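Local atomic coordinates of glycoside hydrolase family 5 (Aspergillus oryzae, PDB entry 6LA0), a protein that hydrolyses glycosidic bonds as a secreted rutinosidase of glycoside hydrolase family 5, which also includes fungal exo-1,3-beta-glucanases. Residues A335-N340 with D351-E356. Numbering follows the deposited sequence.
Sequences AKFSGN and DYWNFE. With NAG (2-acetamido-2-deoxy-beta-D-glucopyranose), chain F.
Phe337 stacks on Trp353 inside the long excursion that joins strand 329-332 of the TIM barrel to helix 355-360, the beta-to-alpha connection that follows the last strand of the chain. The methylene of Trp353 does most of the touching: CB sits over the centre of the Phe337 ring, 3.5 Å from its centroid and 13° off the normal, a CH-pi contact. The two side chains run side by side in the same direction, and the indole five-membered ring follows as an offset stack, its plane turned 22° from that of the phenyl. Phe337 reaches this position because CG lies anti to its backbone N (chi1 -171°). Beyond the stack, Trp353 meets the ring of Tyr264 and its NE1 donates a hydrogen bond to Gln302 OE1, tying the pair to the barrel.

Next along the chain, the Asn354 amide lies against the backbone of Phe337. Phe337 N donates to Asn354 OD1 over 3.2 Å; the donor stands well above the carbonyl plane, and the bond is bent. A weak backbone bond, Glu356 N to Ala335 O at 3.1 Å, joins the first turn of helix 355-360 to the other segment.

The charged side chains of Lys336 and Glu356 approach without forming a salt bridge, Lys336 NZ being 4.6 Å from Glu356 OE1. A water spans them, donating to Glu356 OE1 at 3.1 Å and weakly accepting from Lys336 NZ. Each charge has its salt bridge on another residue, Lys336 with Asp76 and Glu356 with Lys79. Asn340, bonded through ND2 to N-acetylglucosamine C1, carries an N-linked glycan at the far end of 335-340. An aromatic stack, a side-chain-to-backbone bond and one weak backbone bond thus join the two ends of the last beta-to-alpha loop of a (beta/alpha)8 barrel.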
ATOM      1  N   ALA A 335      -7.296  -7.221   1.437  1.00 16.83           N
ATOM      2  CA  ALA A 335      -7.883  -8.478   0.965  1.00 14.64           C
ATOM      3  C   ALA A 335      -8.624  -9.215   2.077  1.00 20.86           C
ATOM      4  O   ALA A 335      -9.759  -9.686   1.882  1.00 16.83           O
ATOM      5  CB  ALA A 335      -6.802  -9.373   0.361  1.00 19.54           C
ATOM      6  N   LYS A 336      -7.979  -9.362   3.244  1.00 19.66           N
ATOM      7  CA  LYS A 336      -8.545 -10.035   4.413  1.00 19.84           C
ATOM      8  C   LYS A 336      -8.358  -9.168   5.655  1.00 22.58           C
ATOM      9  O   LYS A 336      -7.274  -8.623   5.889  1.00 22.14           O
ATOM     10  CB  LYS A 336      -7.880 -11.405   4.632  1.00 19.66           C
ATOM     11  CG  LYS A 336      -8.020 -12.345   3.445  1.00 24.86           C
ATOM     12  CD  LYS A 336      -7.308 -13.662   3.693  1.00 30.51           C
ATOM     13  CE  LYS A 336      -8.237 -14.682   4.332  1.00 30.75           C
ATOM     14  NZ  LYS A 336      -7.603 -16.054   4.448  1.00 29.72           N
ATOM     15  N   PHE A 337      -9.408  -9.073   6.469  1.00 15.07           N
ATOM     16  CA  PHE A 337      -9.450  -8.134   7.585  1.00 16.45           C
ATOM     17  C   PHE A 337     -10.404  -8.681   8.640  1.00 22.32           C
ATOM     18  O   PHE A 337     -11.571  -8.952   8.333  1.00 21.84           O
ATOM     19  CB  PHE A 337      -9.929  -6.751   7.108  1.00 17.09           C
ATOM     20  CG  PHE A 337      -9.801  -5.649   8.136  1.00 15.07           C
ATOM     21  CD1 PHE A 337     -10.696  -5.549   9.193  1.00 15.54           C
ATOM     22  CD2 PHE A 337      -8.821  -4.671   7.999  1.00 17.39           C
ATOM     23  CE1 PHE A 337     -10.602  -4.526  10.119  1.00 15.73           C
ATOM     24  CE2 PHE A 337      -8.726  -3.635   8.930  1.00 18.22           C
ATOM     25  CZ  PHE A 337      -9.609  -3.579   9.992  1.00 19.21           C
ATOM     26  N   SER A 338      -9.922  -8.796   9.888  1.00 17.25           N
ATOM     27  CA  SER A 338     -10.747  -9.287  10.982  1.00 20.57           C
ATOM     28  C   SER A 338     -10.718  -8.403  12.228  1.00 22.65           C
ATOM     29  O   SER A 338     -11.230  -8.822  13.271  1.00 23.58           O
ATOM     30  CB  SER A 338     -10.332 -10.717  11.350  1.00 25.15           C
ATOM     31  OG  SER A 338      -9.010 -10.730  11.836  1.00 25.72           O
ATOM     32  N   GLY A 339     -10.167  -7.195  12.156  1.00 20.22           N
ATOM     33  CA  GLY A 339     -10.210  -6.312  13.315  1.00 23.26           C
ATOM     34  C   GLY A 339     -11.639  -5.991  13.739  1.00 24.88           C
ATOM     35  O   GLY A 339     -12.525  -5.786  12.906  1.00 21.43           O
ATOM     36  N   ASN A 340     -11.863  -5.912  15.059  1.00 22.57           N
ATOM     37  CA  ASN A 340     -13.222  -5.829  15.594  1.00 25.12           C
ATOM     38  C   ASN A 340     -13.536  -4.498  16.270  1.00 25.94           C
ATOM     39  O   ASN A 340     -14.493  -4.425  17.047  1.00 23.93           O
ATOM     40  CB  ASN A 340     -13.495  -6.974  16.575  1.00 25.18           C
ATOM     41  CG  ASN A 340     -12.506  -7.022  17.722  1.00 24.23           C
ATOM     42  OD1 ASN A 340     -11.634  -6.170  17.858  1.00 26.45           O
ATOM     43  ND2 ASN A 340     -12.654  -8.030  18.571  1.00 31.17           N
ATOM     44  N   ASP A 351     -16.618  -5.537   9.078  1.00 21.36           N
ATOM     45  CA  ASP A 351     -17.710  -5.590   8.124  1.00 17.97           C
ATOM     46  C   ASP A 351     -17.478  -4.683   6.913  1.00 18.20           C
ATOM     47  O   ASP A 351     -18.162  -4.853   5.897  1.00 19.27           O
ATOM     48  CB  ASP A 351     -19.027  -5.231   8.840  1.00 17.62           C
ATOM     49  CG  ASP A 351     -19.317  -6.159  10.048  1.00 18.14           C
ATOM     50  OD1 ASP A 351     -19.471  -7.371   9.812  1.00 19.36           O
ATOM     51  OD2 ASP A 351     -19.366  -5.683  11.212  1.00 15.10           O
ATOM     52  N   TYR A 352     -16.499  -3.771   6.967  1.00 19.29           N
ATOM     53  CA  TYR A 352     -16.285  -2.788   5.908  1.00 21.11           C
ATOM     54  C   TYR A 352     -14.908  -2.826   5.264  1.00 18.53           C
ATOM     55  O   TYR A 352     -14.763  -2.307   4.145  1.00 18.24           O
ATOM     56  CB  TYR A 352     -16.542  -1.368   6.441  1.00 16.59           C
ATOM     57  CG  TYR A 352     -17.933  -1.242   6.991  1.00 17.19           C
ATOM     58  CD1 TYR A 352     -18.984  -0.845   6.175  1.00 17.91           C
ATOM     59  CD2 TYR A 352     -18.208  -1.549   8.322  1.00 19.30           C
ATOM     60  CE1 TYR A 352     -20.271  -0.749   6.669  1.00 20.96           C
ATOM     61  CE2 TYR A 352     -19.508  -1.455   8.834  1.00 17.66           C
ATOM     62  CZ  TYR A 352     -20.531  -1.051   7.997  1.00 21.92           C
ATOM     63  OH  TYR A 352     -21.814  -0.952   8.479  1.00 19.37           O
ATOM     64  N   TRP A 353     -13.903  -3.418   5.912  1.00 20.05           N
ATOM     65  CA  TRP A 353     -12.540  -3.423   5.390  1.00 17.79           C
ATOM     66  C   TRP A 353     -12.119  -4.777   4.842  1.00 21.39           C
ATOM     67  O   TRP A 353     -10.950  -4.947   4.464  1.00 19.87           O
ATOM     68  CB  TRP A 353     -11.555  -3.005   6.478  1.00 19.78           C
ATOM     69  CG  TRP A 353     -11.685  -1.611   6.970  1.00 19.20           C
ATOM     70  CD1 TRP A 353     -12.630  -1.124   7.807  1.00 15.47           C
ATOM     71  CD2 TRP A 353     -10.788  -0.523   6.692  1.00 21.67           C
ATOM     72  NE1 TRP A 353     -12.398   0.209   8.065  1.00 21.92           N
ATOM     73  CE2 TRP A 353     -11.271   0.602   7.387  1.00 20.58           C
ATOM     74  CE3 TRP A 353      -9.627  -0.392   5.921  1.00 22.95           C
ATOM     75  CZ2 TRP A 353     -10.634   1.843   7.338  1.00 21.11           C
ATOM     76  CZ3 TRP A 353      -8.992   0.843   5.874  1.00 19.38           C
ATOM     77  CH2 TRP A 353      -9.499   1.942   6.576  1.00 25.64           C
ATOM     78  N   ASN A 354     -13.030  -5.736   4.795  1.00 20.35           N
ATOM     79  CA  ASN A 354     -12.721  -7.123   4.470  1.00 19.36           C
ATOM     80  C   ASN A 354     -13.206  -7.355   3.045  1.00 17.51           C
ATOM     81  O   ASN A 354     -14.401  -7.532   2.809  1.00 20.02           O
ATOM     82  CB  ASN A 354     -13.390  -8.043   5.493  1.00 19.29           C
ATOM     83  CG  ASN A 354     -13.094  -9.513   5.266  1.00 21.26           C
ATOM     84  OD1 ASN A 354     -12.039  -9.876   4.743  1.00 21.06           O
ATOM     85  ND2 ASN A 354     -14.033 -10.372   5.668  1.00 18.79           N
ATOM     86  N   PHE A 355     -12.282  -7.314   2.080  1.00 17.97           N
ATOM     87  CA  PHE A 355     -12.685  -7.490   0.688  1.00 16.52           C
ATOM     88  C   PHE A 355     -13.206  -8.899   0.423  1.00 18.55           C
ATOM     89  O   PHE A 355     -14.018  -9.093  -0.488  1.00 17.33           O
ATOM     90  CB  PHE A 355     -11.518  -7.153  -0.253  1.00 19.34           C
ATOM     91  CG  PHE A 355     -11.942  -6.888  -1.666  1.00 20.50           C
ATOM     92  CD1 PHE A 355     -12.483  -5.668  -2.022  1.00 20.94           C
ATOM     93  CD2 PHE A 355     -11.833  -7.875  -2.633  1.00 23.58           C
ATOM     94  CE1 PHE A 355     -12.888  -5.425  -3.329  1.00 21.73           C
ATOM     95  CE2 PHE A 355     -12.232  -7.642  -3.938  1.00 19.47           C
ATOM     96  CZ  PHE A 355     -12.756  -6.414  -4.288  1.00 20.02           C
ATOM     97  N   GLU A 356     -12.765  -9.892   1.206  1.00 17.27           N
ATOM     98  CA  GLU A 356     -13.207 -11.269   0.978  1.00 19.18           C
ATOM     99  C   GLU A 356     -14.718 -11.416   1.151  1.00 19.25           C
ATOM    100  O   GLU A 356     -15.352 -12.235   0.474  1.00 17.93           O
ATOM    101  CB  GLU A 356     -12.479 -12.223   1.930  1.00 19.38           C
ATOM    102  CG  GLU A 356     -12.930 -13.673   1.802  1.00 24.68           C
ATOM    103  CD  GLU A 356     -12.110 -14.622   2.658  1.00 23.33           C
ATOM    104  OE1 GLU A 356     -11.778 -14.274   3.819  1.00 22.44           O
ATOM    105  OE2 GLU A 356     -11.802 -15.724   2.160  1.00 24.63           O
TER
HETATM  106  C1  NAG F 404     -11.763  -8.242  19.676  1.00 28.17           C
HETATM  107  C2  NAG F 404     -12.484  -8.443  21.015  1.00 24.45           C
HETATM  108  C3  NAG F 404     -11.522  -8.995  22.072  1.00 30.98           C
HETATM  109  C4  NAG F 404     -10.778 -10.220  21.559  1.00 33.11           C
HETATM  110  C5  NAG F 404     -10.119  -9.906  20.221  1.00 33.05           C
HETATM  111  C6  NAG F 404      -9.471 -11.112  19.582  1.00 31.01           C
HETATM  112  C7  NAG F 404     -14.381  -6.934  21.429  1.00 27.91           C
HETATM  113  C8  NAG F 404     -14.803  -5.589  21.946  1.00 26.52           C
HETATM  114  N2  NAG F 404     -13.069  -7.193  21.474  1.00 27.40           N
HETATM  115  O3  NAG F 404     -12.264  -9.333  23.239  1.00 27.96           O
HETATM  116  O4  NAG F 404      -9.777 -10.611  22.491  1.00 35.29           O
HETATM  117  O5  NAG F 404     -11.111  -9.440  19.298  1.00 28.04           O
HETATM  118  O6  NAG F 404     -10.415 -12.143  19.322  1.00 31.49           O
HETATM  119  O7  NAG F 404     -15.188  -7.744  20.986  1.00 27.13           O
HETATM  120  O   HOH W   1     -10.512 -16.802   5.126  1.00 31.70           O